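Local coordinates for halogenase (Chondromyces crocatus, PDB 3E1T), which probably uses bound flavin-adenine dinucleotide to install chlorine during biosynthesis of the myxobacterial metabolite chondrochloren, at residues S175-E180 with N296-V301; N198-P203 with K263-P268; A214-W219 with I256-I261; T291-N296 with E346-Y351. One frame throughout, in Å; residues are numbered along the deposited sequence.

Contact 1 of 4, residues S175-E180 with N296-V301; sequences SQAVGE and NGMALV
Val178 reaches across from its loop and meets two side chains of one strand, Met298 with one methyl and Leu300 with the other. Its CG1 stands anti to the backbone N (chi1 171°), which leaves CG2 beside that nitrogen and turned to the methionine. CG2 of Val178 lies 3.6 Å from SD of Met298, and the CG and CE carbons flanking the sulfur are close to it as well. Met298 is stretched out from CG to CE, with CG itself anti to the backbone N (chi1 -169°). The extended thioether therefore runs past the valine to Ala177, whose CB is 4.1 Å from SD of Met298. On the Leu300 side, CB of Val178 sits 3.9 Å from CD1 of Leu300, and the two side chains run alongside in opposite senses. The second leucine branch serves another residue: CD2 of Leu300 packs 3.7 Å from CA of Ser175 and equally near its CB. An alanine in place of Leu300 would probably open a gap beside CB and CG1 of Val178 and leave CA and CB of Ser175 without the methyl that packs on them. No hydrogen bond crosses between the segments. The loop has its own bonds, Ser175 O accepting from Val178 N in the 3-10 turn and from Gly179 N just after it. Strand 298-300 is one of two edge strands of the parallel sheet of the FAD-binding, Rossmann-like part of the fold, paired with strand 163-166. Met298 continues onto Val137 and Phe139 of strand 133-140, and Ala177 also touches Phe139, while Leu300 packs on Asp166.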
loop_
_atom_site.group_PDB
_atom_site.type_symbol
_atom_site.label_atom_id
_atom_site.label_comp_id
_atom_site.label_asym_id
_atom_site.label_seq_id
_atom_site.Cartn_x
_atom_site.Cartn_y
_atom_site.Cartn_z
ATOM N N SER A 175 -5.029 -16.697 -1.068
ATOM C CA SER A 175 -6.044 -15.736 -1.540
ATOM C C SER A 175 -6.948 -16.281 -2.632
ATOM O O SER A 175 -8.085 -15.832 -2.763
ATOM C CB SER A 175 -5.411 -14.416 -1.994
ATOM O OG SER A 175 -4.685 -14.596 -3.195
ATOM N N GLN A 176 -6.464 -17.256 -3.405
ATOM C CA GLN A 176 -7.270 -17.835 -4.491
ATOM C C GLN A 176 -8.528 -18.566 -3.996
ATOM O O GLN A 176 -9.449 -18.836 -4.768
ATOM C CB GLN A 176 -6.428 -18.746 -5.392
ATOM C CG GLN A 176 -6.102 -20.099 -4.785
ATOM C CD GLN A 176 -5.023 -20.024 -3.726
ATOM O OE1 GLN A 176 -4.353 -18.997 -3.570
ATOM N NE2 GLN A 176 -4.841 -21.125 -2.988
ATOM N N ALA A 177 -8.574 -18.852 -2.702
ATOM C CA ALA A 177 -9.766 -19.401 -2.082
ATOM C C ALA A 177 -10.901 -18.377 -2.035
ATOM O O ALA A 177 -12.066 -18.762 -1.952
ATOM C CB ALA A 177 -9.448 -19.920 -0.691
ATOM N N VAL A 178 -10.577 -17.080 -2.093
ATOM C CA VAL A 178 -11.616 -16.039 -2.083
ATOM C C VAL A 178 -11.938 -15.477 -3.484
ATOM O O VAL A 178 -13.116 -15.297 -3.834
ATOM C CB VAL A 178 -11.275 -14.872 -1.108
ATOM C CG1 VAL A 178 -12.241 -13.734 -1.275
ATOM C CG2 VAL A 178 -11.284 -15.347 0.346
ATOM N N GLY A 179 -10.907 -15.175 -4.265
ATOM C CA GLY A 179 -11.098 -14.555 -5.580
ATOM C C GLY A 179 -9.893 -14.700 -6.481
ATOM O O GLY A 179 -8.874 -15.268 -6.066
ATOM N N GLU A 180 -10.011 -14.205 -7.713
ATOM C CA GLU A 180 -8.906 -14.219 -8.667
ATOM C C GLU A 180 -8.145 -12.885 -8.581
ATOM O O GLU A 180 -8.746 -11.822 -8.553
ATOM C CB GLU A 180 -9.441 -14.431 -10.093
ATOM C CG GLU A 180 -8.358 -14.456 -11.178
ATOM C CD GLU A 180 -8.885 -14.179 -12.588
ATOM O OE1 GLU A 180 -10.122 -14.166 -12.797
ATOM O OE2 GLU A 180 -8.041 -13.953 -13.495
ATOM N N ASN A 296 -17.198 -16.697 2.543
ATOM C CA ASN A 296 -18.052 -17.134 3.646
ATOM C C ASN A 296 -17.083 -17.609 4.698
ATOM O O ASN A 296 -16.438 -18.646 4.528
ATOM C CB ASN A 296 -19.008 -18.268 3.234
ATOM C CG ASN A 296 -20.433 -17.777 2.940
ATOM O OD1 ASN A 296 -20.793 -16.619 3.210
ATOM N ND2 ASN A 296 -21.251 -18.665 2.392
ATOM N N GLY A 297 -16.932 -16.802 5.744
ATOM C CA GLY A 297 -15.967 -17.063 6.801
ATOM C C GLY A 297 -14.532 -16.653 6.502
ATOM O O GLY A 297 -13.659 -16.838 7.341
ATOM N N MET A 298 -14.268 -16.118 5.312
ATOM C CA MET A 298 -12.911 -15.687 4.962
ATOM C C MET A 298 -12.925 -14.288 4.371
ATOM O O MET A 298 -13.902 -13.891 3.734
ATOM C CB MET A 298 -12.242 -16.674 3.999
ATOM C CG MET A 298 -10.733 -16.467 3.785
ATOM S SD MET A 298 -10.102 -17.784 2.763
ATOM C CE MET A 298 -8.439 -17.240 2.305
ATOM N N ALA A 299 -11.846 -13.542 4.604
ATOM C CA ALA A 299 -11.655 -12.212 4.011
ATOM C C ALA A 299 -10.189 -11.981 3.654
ATOM O O ALA A 299 -9.304 -12.657 4.186
ATOM C CB ALA A 299 -12.131 -11.146 4.942
ATOM N N LEU A 300 -9.935 -11.026 2.753
ATOM C CA LEU A 300 -8.566 -10.641 2.396
ATOM C C LEU A 300 -8.360 -9.189 2.801
ATOM O O LEU A 300 -9.218 -8.325 2.560
ATOM C CB LEU A 300 -8.294 -10.811 0.889
ATOM C CG LEU A 300 -8.727 -12.084 0.152
ATOM C CD1 LEU A 300 -8.715 -11.896 -1.381
ATOM C CD2 LEU A 300 -7.861 -13.278 0.560
ATOM N N VAL A 301 -7.230 -8.919 3.434
ATOM C CA VAL A 301 -6.903 -7.532 3.803
ATOM C C VAL A 301 -5.510 -7.195 3.313
ATOM O O VAL A 301 -4.663 -8.087 3.158
ATOM C CB VAL A 301 -7.024 -7.245 5.343
ATOM C CG1 VAL A 301 -8.429 -7.500 5.864
ATOM C CG2 VAL A 301 -6.047 -8.038 6.111
#

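Contact 2 of 4, residues N198-P203 with K263-P268; sequences NGKRLP and KEYLAP
Lys200 and Tyr265 join an irregular loop, which links strands 189-197 and 210-215 of the large mixed sheet of this flavin-dependent halogenase fold, to the last part of helix 260-266. The polar contacts start with the backbone: Lys200 N donates to Tyr265 O at 2.9 Å, nearly straight at 169°. A salt bridge adds to it, with NZ of Lys200 2.6 Å from OE2 of Glu264 and meeting that oxygen nearly along its C-O axis. The lysine bends at chi3 (-67°), which brings CE of Lys200 to 3.6 Å from Glu264 O, and the two charged chains cross at about a right angle. The side chain of Arg201 points away from the helix, its guanidinium bonding to Ser226 O and Thr230 OG1. Tyr222 of strand 218-224 bonds through its hydroxyl to Lys200 O.

The remaining contacts are van der Waals and aromatic packing. The same Tyr222 meets the Tyr265 ring edge-to-face. CB of Lys200 lies over one face of the Tyr265 ring, 4.0 Å above its plane and offset toward the rim. CG of Lys200 rests 3.7 Å from CG of Pro268, whose CB in turn touches the carbonyl oxygen of Asn198. Farther along the loop, the backbone of Arg201 passes by CE2 of Tyr265. At the far end of the tyrosine, CD2 of Leu202 approaches to 3.5 Å from Tyr265 OH.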
loop_
_atom_site.group_PDB
_atom_site.type_symbol
_atom_site.label_atom_id
_atom_site.label_comp_id
_atom_site.label_asym_id
_atom_site.label_seq_id
_atom_site.Cartn_x
_atom_site.Cartn_y
_atom_site.Cartn_z
ATOM N N ASN A 198 24.521 8.252 4.799
ATOM C CA ASN A 198 25.153 9.587 4.756
ATOM C C ASN A 198 24.762 10.447 3.555
ATOM O O ASN A 198 25.525 11.323 3.121
ATOM C CB ASN A 198 26.683 9.493 4.907
ATOM C CG ASN A 198 27.099 8.790 6.186
ATOM O OD1 ASN A 198 27.885 7.835 6.157
ATOM N ND2 ASN A 198 26.567 9.249 7.316
ATOM N N GLY A 199 23.563 10.201 3.030
ATOM C CA GLY A 199 23.037 10.991 1.924
ATOM C C GLY A 199 22.444 12.302 2.392
ATOM O O GLY A 199 22.111 12.470 3.573
ATOM N N LYS A 200 22.287 13.227 1.452
ATOM C CA LYS A 200 21.786 14.553 1.771
ATOM C C LYS A 200 20.306 14.524 2.112
ATOM O O LYS A 200 19.630 13.500 1.948
ATOM C CB LYS A 200 22.039 15.523 0.613
ATOM C CG LYS A 200 23.500 15.605 0.172
ATOM C CD LYS A 200 23.833 16.969 -0.404
ATOM C CE LYS A 200 23.102 17.221 -1.712
ATOM N NZ LYS A 200 23.175 18.652 -2.116
ATOM N N ARG A 201 19.811 15.663 2.580
ATOM C CA ARG A 201 18.421 15.813 2.969
ATOM C C ARG A 201 17.781 17.026 2.293
ATOM O O ARG A 201 18.477 17.930 1.811
ATOM C CB ARG A 201 18.317 15.929 4.490
ATOM C CG ARG A 201 18.857 14.711 5.253
ATOM C CD ARG A 201 17.732 13.744 5.544
ATOM N NE ARG A 201 18.170 12.445 6.061
ATOM C CZ ARG A 201 18.550 11.420 5.302
ATOM N NH1 ARG A 201 18.587 11.536 3.984
ATOM N NH2 ARG A 201 18.885 10.272 5.864
ATOM N N LEU A 202 16.451 17.028 2.250
ATOM C CA LEU A 202 15.688 18.171 1.756
ATOM C C LEU A 202 15.890 19.391 2.666
ATOM O O LEU A 202 16.164 19.232 3.864
ATOM C CB LEU A 202 14.200 17.814 1.630
ATOM C CG LEU A 202 13.794 16.849 0.499
ATOM C CD1 LEU A 202 12.378 16.354 0.711
ATOM C CD2 LEU A 202 13.933 17.467 -0.895
ATOM N N PRO A 203 15.750 20.610 2.100
ATOM C CA PRO A 203 16.040 21.865 2.802
ATOM C C PRO A 203 15.032 22.213 3.891
ATOM O O PRO A 203 14.142 21.416 4.194
ATOM C CB PRO A 203 15.946 22.930 1.694
ATOM C CG PRO A 203 15.822 22.205 0.406
ATOM C CD PRO A 203 15.291 20.846 0.718
ATOM N N LYS A 263 21.228 11.760 -8.028
ATOM C CA LYS A 263 22.689 11.737 -8.183
ATOM C C LYS A 263 23.373 12.645 -7.157
ATOM O O LYS A 263 24.322 12.232 -6.477
ATOM C CB LYS A 263 23.108 12.133 -9.608
ATOM C CG LYS A 263 24.629 12.051 -9.842
ATOM C CD LYS A 263 24.991 12.049 -11.315
ATOM C CE LYS A 263 26.496 12.287 -11.537
ATOM N NZ LYS A 263 27.384 11.409 -10.705
ATOM N N GLU A 264 22.875 13.869 -7.025
ATOM C CA GLU A 264 23.474 14.810 -6.082
ATOM C C GLU A 264 23.220 14.439 -4.613
ATOM O O GLU A 264 24.134 14.507 -3.785
ATOM C CB GLU A 264 23.102 16.265 -6.407
ATOM C CG GLU A 264 21.729 16.721 -5.986
ATOM C CD GLU A 264 21.710 18.201 -5.605
ATOM O OE1 GLU A 264 21.210 19.019 -6.409
ATOM O OE2 GLU A 264 22.202 18.546 -4.505
ATOM N N TYR A 265 22.005 13.998 -4.292
ATOM C CA TYR A 265 21.704 13.634 -2.911
ATOM C C TYR A 265 22.510 12.436 -2.429
ATOM O O TYR A 265 22.736 12.295 -1.223
ATOM C CB TYR A 265 20.203 13.411 -2.704
ATOM C CG TYR A 265 19.421 14.682 -2.442
ATOM C CD1 TYR A 265 19.578 15.802 -3.258
ATOM C CD2 TYR A 265 18.517 14.762 -1.389
ATOM C CE1 TYR A 265 18.869 16.962 -3.035
ATOM C CE2 TYR A 265 17.799 15.932 -1.149
ATOM C CZ TYR A 265 17.982 17.026 -1.985
ATOM O OH TYR A 265 17.281 18.185 -1.777
ATOM N N LEU A 266 22.955 11.588 -3.358
ATOM C CA LEU A 266 23.714 10.384 -2.985
ATOM C C LEU A 266 25.230 10.474 -3.194
ATOM O O LEU A 266 25.968 9.559 -2.802
ATOM C CB LEU A 266 23.148 9.127 -3.672
ATOM C CG LEU A 266 21.735 8.677 -3.255
ATOM C CD1 LEU A 266 21.300 7.477 -4.068
ATOM C CD2 LEU A 266 21.613 8.371 -1.752
ATOM N N ALA A 267 25.689 11.575 -3.786
ATOM C CA ALA A 267 27.123 11.823 -3.956
ATOM C C ALA A 267 27.935 11.652 -2.657
ATOM O O ALA A 267 28.979 10.996 -2.682
ATOM C CB ALA A 267 27.378 13.197 -4.605
ATOM N N PRO A 268 27.462 12.221 -1.525
ATOM C CA PRO A 268 28.183 12.004 -0.263
ATOM C C PRO A 268 28.024 10.601 0.323
ATOM O O PRO A 268 28.684 10.274 1.314
ATOM C CB PRO A 268 27.552 13.027 0.698
ATOM C CG PRO A 268 26.723 13.916 -0.134
ATOM C CD PRO A 268 26.312 13.118 -1.327
#

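Contact 3 of 4, residues A214-W219 with I256-I261; sequences AFQDGW and IDRCPI
Arg258 faces the tip of the hairpin formed by strands 210-215 and 218-224, and its guanidinium reaches Asp217 in the type I turn from Phe215 to Gly218. A bend at chi3 places NE so that the guanidinium can turn toward the aspartate. NH1 of Arg258 donates to OD2 of Asp217 at 2.7 Å in a salt bridge, with an N-H...O angle of 160°. The oxygen lies near the guanidinium plane, but the nitrogen comes from above the carboxylate plane, and the two flat groups stand perpendicular to each other (90°). An alanine in place of Asp217 would probably leave the Arg258 charge without this mate and its guanidinium freer to swing. The carbonyl of Arg258 also takes part: one water donates to Arg258 O at 2.8 Å and accepts from Gln216 N, bridging the two backbones.

Cys259 comes next, at the N-cap position of helix 260-266. Its CB packs 4.0 Å from CB of Phe215. With SG anti to the backbone N (chi1 -178°), the sulfur of Cys259 makes an oblique sulfur-aromatic contact, 5.4 Å from the centre of the Phe215 ring. Within the turn, backbone nitrogens of Asp217 and Gly218 lie over one face of that ring.

The contact thus sets the break between helices 248-257 and 260-266 against a hairpin of the large mixed sheet. Cys259 also touches Ala213 and Phe220 on the two hairpin strands, while Trp377 of helix 375-378 bonds to Phe215 O.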
loop_
_atom_site.group_PDB
_atom_site.type_symbol
_atom_site.label_atom_id
_atom_site.label_comp_id
_atom_site.label_asym_id
_atom_site.label_seq_id
_atom_site.Cartn_x
_atom_site.Cartn_y
_atom_site.Cartn_z
ATOM N N ALA A 214 10.889 12.014 -10.988
ATOM C CA ALA A 214 10.792 11.434 -12.319
ATOM C C ALA A 214 12.067 11.659 -13.137
ATOM O O ALA A 214 12.701 12.718 -13.044
ATOM C CB ALA A 214 9.596 12.018 -13.043
ATOM N N PHE A 215 12.454 10.648 -13.911
ATOM C CA PHE A 215 13.534 10.774 -14.897
ATOM C C PHE A 215 13.123 10.042 -16.171
ATOM O O PHE A 215 11.948 9.689 -16.316
ATOM C CB PHE A 215 14.878 10.297 -14.343
ATOM C CG PHE A 215 14.979 8.808 -14.130
ATOM C CD1 PHE A 215 15.864 8.048 -14.900
ATOM C CD2 PHE A 215 14.226 8.172 -13.144
ATOM C CE1 PHE A 215 15.995 6.688 -14.703
ATOM C CE2 PHE A 215 14.346 6.793 -12.934
ATOM C CZ PHE A 215 15.229 6.051 -13.717
ATOM N N GLN A 216 14.050 9.819 -17.105
ATOM C CA GLN A 216 13.623 9.358 -18.432
ATOM C C GLN A 216 13.009 7.960 -18.435
ATOM O O GLN A 216 12.158 7.660 -19.274
ATOM C CB GLN A 216 14.747 9.430 -19.469
ATOM C CG GLN A 216 14.200 9.372 -20.886
ATOM C CD GLN A 216 15.240 9.564 -21.949
ATOM O OE1 GLN A 216 15.091 10.439 -22.808
ATOM N NE2 GLN A 216 16.299 8.743 -21.921
ATOM N N ASP A 217 13.472 7.099 -17.531
ATOM C CA ASP A 217 13.060 5.686 -17.526
ATOM C C ASP A 217 12.107 5.321 -16.371
ATOM O O ASP A 217 11.806 4.140 -16.153
ATOM C CB ASP A 217 14.291 4.770 -17.525
ATOM C CG ASP A 217 14.943 4.644 -18.905
ATOM O OD1 ASP A 217 14.445 5.234 -19.880
ATOM O OD2 ASP A 217 15.947 3.922 -19.016
ATOM N N GLY A 218 11.622 6.322 -15.648
ATOM C CA GLY A 218 10.725 6.071 -14.515
ATOM C C GLY A 218 10.865 7.112 -13.445
ATOM O O GLY A 218 10.990 8.298 -13.746
ATOM N N TRP A 219 10.845 6.682 -12.189
ATOM C CA TRP A 219 10.970 7.618 -11.080
ATOM C C TRP A 219 11.618 6.989 -9.859
ATOM O O TRP A 219 11.624 5.770 -9.709
ATOM C CB TRP A 219 9.615 8.268 -10.721
ATOM C CG TRP A 219 8.557 7.310 -10.221
ATOM C CD1 TRP A 219 7.721 6.546 -10.982
ATOM C CD2 TRP A 219 8.207 7.045 -8.853
ATOM N NE1 TRP A 219 6.881 5.810 -10.173
ATOM C CE2 TRP A 219 7.161 6.092 -8.865
ATOM C CE3 TRP A 219 8.691 7.501 -7.623
ATOM C CZ2 TRP A 219 6.591 5.586 -7.692
ATOM C CZ3 TRP A 219 8.119 7.006 -6.452
ATOM C CH2 TRP A 219 7.077 6.056 -6.496
ATOM N N ILE A 256 20.631 5.826 -10.873
ATOM C CA ILE A 256 20.903 6.952 -9.977
ATOM C C ILE A 256 21.618 8.076 -10.732
ATOM O O ILE A 256 21.186 9.226 -10.687
ATOM C CB ILE A 256 21.701 6.517 -8.732
ATOM C CG1 ILE A 256 20.807 5.707 -7.789
ATOM C CG2 ILE A 256 22.261 7.732 -7.998
ATOM C CD1 ILE A 256 21.563 4.905 -6.764
ATOM N N ASP A 257 22.684 7.718 -11.452
ATOM C CA ASP A 257 23.446 8.672 -12.266
ATOM C C ASP A 257 22.577 9.449 -13.254
ATOM O O ASP A 257 22.896 10.583 -13.607
ATOM C CB ASP A 257 24.569 7.959 -13.022
ATOM C CG ASP A 257 25.725 7.548 -12.120
ATOM O OD1 ASP A 257 25.690 7.825 -10.891
ATOM O OD2 ASP A 257 26.686 6.945 -12.649
ATOM N N ARG A 258 21.473 8.846 -13.685
ATOM C CA ARG A 258 20.621 9.437 -14.724
ATOM C C ARG A 258 19.489 10.300 -14.167
ATOM O O ARG A 258 18.663 10.824 -14.914
ATOM C CB ARG A 258 20.057 8.344 -15.631
ATOM C CG ARG A 258 21.100 7.643 -16.488
ATOM C CD ARG A 258 20.439 6.543 -17.289
ATOM N NE ARG A 258 19.386 7.084 -18.142
ATOM C CZ ARG A 258 18.384 6.376 -18.659
ATOM N NH1 ARG A 258 18.270 5.067 -18.411
ATOM N NH2 ARG A 258 17.492 6.984 -19.429
ATOM N N CYS A 259 19.459 10.455 -12.851
ATOM C CA CYS A 259 18.462 11.307 -12.208
ATOM C C CYS A 259 19.161 12.385 -11.371
ATOM O O CYS A 259 19.532 12.133 -10.225
ATOM C CB CYS A 259 17.515 10.470 -11.340
ATOM S SG CYS A 259 16.213 11.436 -10.538
ATOM N N PRO A 260 19.366 13.582 -11.953
ATOM C CA PRO A 260 20.102 14.683 -11.307
ATOM C C PRO A 260 19.934 14.839 -9.785
ATOM O O PRO A 260 20.933 14.746 -9.057
ATOM C CB PRO A 260 19.594 15.910 -12.057
ATOM C CG PRO A 260 19.431 15.405 -13.445
ATOM C CD PRO A 260 18.941 13.962 -13.316
ATOM N N ILE A 261 18.709 15.065 -9.304
ATOM C CA ILE A 261 18.503 15.259 -7.862
ATOM C C ILE A 261 18.970 14.064 -7.022
ATOM O O ILE A 261 19.569 14.249 -5.959
ATOM C CB ILE A 261 17.051 15.685 -7.487
ATOM C CG1 ILE A 261 16.945 15.949 -5.976
ATOM C CG2 ILE A 261 16.021 14.645 -7.941
ATOM C CD1 ILE A 261 15.833 16.917 -5.581
HETATM O O HOH W 1 17.002 10.977 -17.219
#

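Contact 4 of 4, residues T291-N296 with E346-Y351; sequences TSFWKN and EFERRY
Glu348 points its carboxylate from the helix into a bend of the loop, where OE2 of Glu348 accepts from Phe293 N at 2.8 Å. CG stands anti to the backbone N and the rest of the chain is extended, so the acid reaches the loop at full length. The N-H comes in from above the carboxylate plane, 55° out of it. OE2 of Glu348 also sits at the edge of the Trp294 indole, near the ring plane and 3.3 Å from CD1 of Trp294; carboxylate and indole planes are 82° apart. The other oxygen, OE1, forms a salt bridge with Arg352 one turn farther along the helix.

The Phe293 ring crosses the glutamate chain at about a right angle, with CD2 of Phe293 close to CG of Glu348. It meets Tyr351 obliquely, the ring centres 4.8 Å apart and the planes at 43°, and CE2 of Tyr351 lies over one Phe293 face toward the rim. Phe347 approaches differently: its edge faces the carbonyl oxygen of Phe293, and CE2 of Phe347 is 3.8 Å from Phe293 CB. On the loop itself, Ser292 OG donates to Trp294 O, a bond that closes across Phe293.

Helix 340-368 is thereby packed on the loop that leads into strand 298-300. Phe347 and Tyr351 also touch Val326 and Ser322, respectively, of helix 315-333, and both Phe293 and Tyr351 reach Cys306 of strand 306-307.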
loop_
_atom_site.group_PDB
_atom_site.type_symbol
_atom_site.label_atom_id
_atom_site.label_comp_id
_atom_site.label_asym_id
_atom_site.label_seq_id
_atom_site.Cartn_x
_atom_site.Cartn_y
_atom_site.Cartn_z
ATOM N N THR A 291 -10.966 -10.238 -7.503
ATOM C CA THR A 291 -12.383 -10.223 -7.916
ATOM C C THR A 291 -13.349 -10.236 -6.739
ATOM O O THR A 291 -14.529 -9.891 -6.886
ATOM C CB THR A 291 -12.743 -11.393 -8.875
ATOM O OG1 THR A 291 -12.295 -12.627 -8.310
ATOM C CG2 THR A 291 -12.065 -11.198 -10.235
ATOM N N SER A 292 -12.845 -10.626 -5.571
ATOM C CA SER A 292 -13.638 -10.642 -4.343
ATOM C C SER A 292 -12.716 -10.491 -3.149
ATOM O O SER A 292 -11.587 -10.986 -3.182
ATOM C CB SER A 292 -14.419 -11.959 -4.220
ATOM O OG SER A 292 -15.313 -11.913 -3.104
ATOM N N PHE A 293 -13.195 -9.801 -2.116
ATOM C CA PHE A 293 -12.429 -9.618 -0.867
ATOM C C PHE A 293 -12.939 -10.482 0.294
ATOM O O PHE A 293 -12.322 -10.510 1.362
ATOM C CB PHE A 293 -12.403 -8.147 -0.417
ATOM C CG PHE A 293 -11.742 -7.199 -1.398
ATOM C CD1 PHE A 293 -10.788 -7.645 -2.312
ATOM C CD2 PHE A 293 -12.050 -5.841 -1.370
ATOM C CE1 PHE A 293 -10.173 -6.752 -3.209
ATOM C CE2 PHE A 293 -11.447 -4.953 -2.269
ATOM C CZ PHE A 293 -10.502 -5.415 -3.178
ATOM N N TRP A 294 -14.057 -11.180 0.088
ATOM C CA TRP A 294 -14.562 -12.137 1.088
ATOM C C TRP A 294 -15.410 -13.243 0.440
ATOM O O TRP A 294 -15.891 -13.096 -0.691
ATOM C CB TRP A 294 -15.376 -11.410 2.160
ATOM C CG TRP A 294 -16.712 -10.968 1.682
ATOM C CD1 TRP A 294 -16.979 -9.916 0.855
ATOM C CD2 TRP A 294 -17.978 -11.565 1.999
ATOM N NE1 TRP A 294 -18.333 -9.819 0.640
ATOM C CE2 TRP A 294 -18.970 -10.817 1.331
ATOM C CE3 TRP A 294 -18.371 -12.649 2.795
ATOM C CZ2 TRP A 294 -20.334 -11.126 1.423
ATOM C CZ3 TRP A 294 -19.730 -12.950 2.891
ATOM C CH2 TRP A 294 -20.689 -12.197 2.204
ATOM N N LYS A 295 -15.601 -14.355 1.138
ATOM C CA LYS A 295 -16.541 -15.361 0.612
ATOM C C LYS A 295 -17.589 -15.822 1.630
ATOM O O LYS A 295 -18.746 -15.381 1.575
ATOM C CB LYS A 295 -15.820 -16.520 -0.099
ATOM C CG LYS A 295 -14.862 -17.316 0.757
ATOM C CD LYS A 295 -14.519 -18.669 0.118
ATOM C CE LYS A 295 -15.744 -19.338 -0.523
ATOM N NZ LYS A 295 -15.575 -20.811 -0.747
ATOM N N ASN A 296 -17.198 -16.697 2.543
ATOM C CA ASN A 296 -18.052 -17.134 3.646
ATOM C C ASN A 296 -17.083 -17.609 4.698
ATOM O O ASN A 296 -16.438 -18.646 4.528
ATOM C CB ASN A 296 -19.008 -18.268 3.234
ATOM C CG ASN A 296 -20.433 -17.777 2.940
ATOM O OD1 ASN A 296 -20.793 -16.619 3.210
ATOM N ND2 ASN A 296 -21.251 -18.665 2.392
ATOM N N GLU A 346 -20.287 -4.376 3.246
ATOM C CA GLU A 346 -19.887 -3.018 3.611
ATOM C C GLU A 346 -18.371 -2.848 3.611
ATOM O O GLU A 346 -17.848 -1.837 3.142
ATOM C CB GLU A 346 -20.457 -2.636 4.979
ATOM C CG GLU A 346 -20.312 -1.145 5.333
ATOM C CD GLU A 346 -21.157 -0.223 4.447
ATOM O OE1 GLU A 346 -21.802 -0.696 3.478
ATOM O OE2 GLU A 346 -21.166 0.994 4.715
ATOM N N PHE A 347 -17.679 -3.837 4.167
ATOM C CA PHE A 347 -16.241 -3.901 4.133
ATOM C C PHE A 347 -15.681 -3.770 2.693
ATOM O O PHE A 347 -14.864 -2.896 2.434
ATOM C CB PHE A 347 -15.798 -5.222 4.772
ATOM C CG PHE A 347 -14.504 -5.766 4.230
ATOM C CD1 PHE A 347 -13.341 -5.008 4.262
ATOM C CD2 PHE A 347 -14.450 -7.044 3.705
ATOM C CE1 PHE A 347 -12.147 -5.517 3.786
ATOM C CE2 PHE A 347 -13.271 -7.558 3.220
ATOM C CZ PHE A 347 -12.101 -6.786 3.265
ATOM N N GLU A 348 -16.118 -4.644 1.784
ATOM C CA GLU A 348 -15.661 -4.616 0.393
ATOM C C GLU A 348 -15.999 -3.292 -0.315
ATOM O O GLU A 348 -15.162 -2.729 -1.032
ATOM C CB GLU A 348 -16.193 -5.821 -0.393
ATOM C CG GLU A 348 -15.537 -5.961 -1.781
ATOM C CD GLU A 348 -15.598 -7.345 -2.374
ATOM O OE1 GLU A 348 -15.671 -7.442 -3.623
ATOM O OE2 GLU A 348 -15.515 -8.340 -1.616
ATOM N N ARG A 349 -17.206 -2.783 -0.078
ATOM C CA ARG A 349 -17.652 -1.539 -0.684
ATOM C C ARG A 349 -16.735 -0.377 -0.288
ATOM O O ARG A 349 -16.225 0.321 -1.145
ATOM C CB ARG A 349 -19.100 -1.248 -0.276
ATOM C CG ARG A 349 -19.730 -0.087 -1.018
ATOM C CD ARG A 349 -21.100 0.283 -0.412
ATOM N NE ARG A 349 -20.978 0.835 0.941
ATOM C CZ ARG A 349 -20.792 2.130 1.215
ATOM N NH1 ARG A 349 -20.691 3.025 0.231
ATOM N NH2 ARG A 349 -20.703 2.531 2.477
ATOM N N ARG A 350 -16.518 -0.204 1.013
ATOM C CA ARG A 350 -15.636 0.823 1.561
ATOM C C ARG A 350 -14.180 0.684 1.100
ATOM O O ARG A 350 -13.524 1.677 0.777
ATOM C CB ARG A 350 -15.671 0.754 3.082
ATOM C CG ARG A 350 -16.323 1.907 3.801
ATOM C CD ARG A 350 -17.811 1.777 3.853
ATOM N NE ARG A 350 -18.322 2.263 5.131
ATOM C CZ ARG A 350 -18.607 3.530 5.417
ATOM N NH1 ARG A 350 -18.442 4.499 4.514
ATOM N NH2 ARG A 350 -19.066 3.825 6.618
ATOM N N TYR A 351 -13.680 -0.550 1.103
ATOM C CA TYR A 351 -12.302 -0.853 0.713
ATOM C C TYR A 351 -12.065 -0.525 -0.775
ATOM O O TYR A 351 -11.062 0.106 -1.124
ATOM C CB TYR A 351 -12.010 -2.330 1.014
ATOM C CG TYR A 351 -10.541 -2.802 0.956
ATOM C CD1 TYR A 351 -9.472 -1.918 0.786
ATOM C CD2 TYR A 351 -10.244 -4.151 1.121
ATOM C CE1 TYR A 351 -8.143 -2.379 0.754
ATOM C CE2 TYR A 351 -8.924 -4.628 1.077
ATOM C CZ TYR A 351 -7.881 -3.737 0.908
ATOM O OH TYR A 351 -6.589 -4.220 0.889
HETATM O O HOH W 2 -16.794 -8.876 -5.235
#

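The four contacts fall into two pairs on opposite sides of the chain's centre. Contacts 1 and 4, their centres about 9 Å apart, share Asn296 and are directly joined: Leu300 N probably bonds to Phe293 O at 2.8 Å, and Glu180 N to Thr291 OG1 at 2.8 Å. Contacts 2 and 3, with centres about 14 Å apart, are linked through helix 260-266, with Leu266 of one packing on Ile256 of the other. Between the pairs, contacts 1 and 2 are about 44 Å apart, centre to centre. Relative to the bound FAD, the side chain of Tyr351 lies about 7 Å away, that of Leu300 about 9 Å, Phe215 about 13 Å and Leu202 about 14 Å.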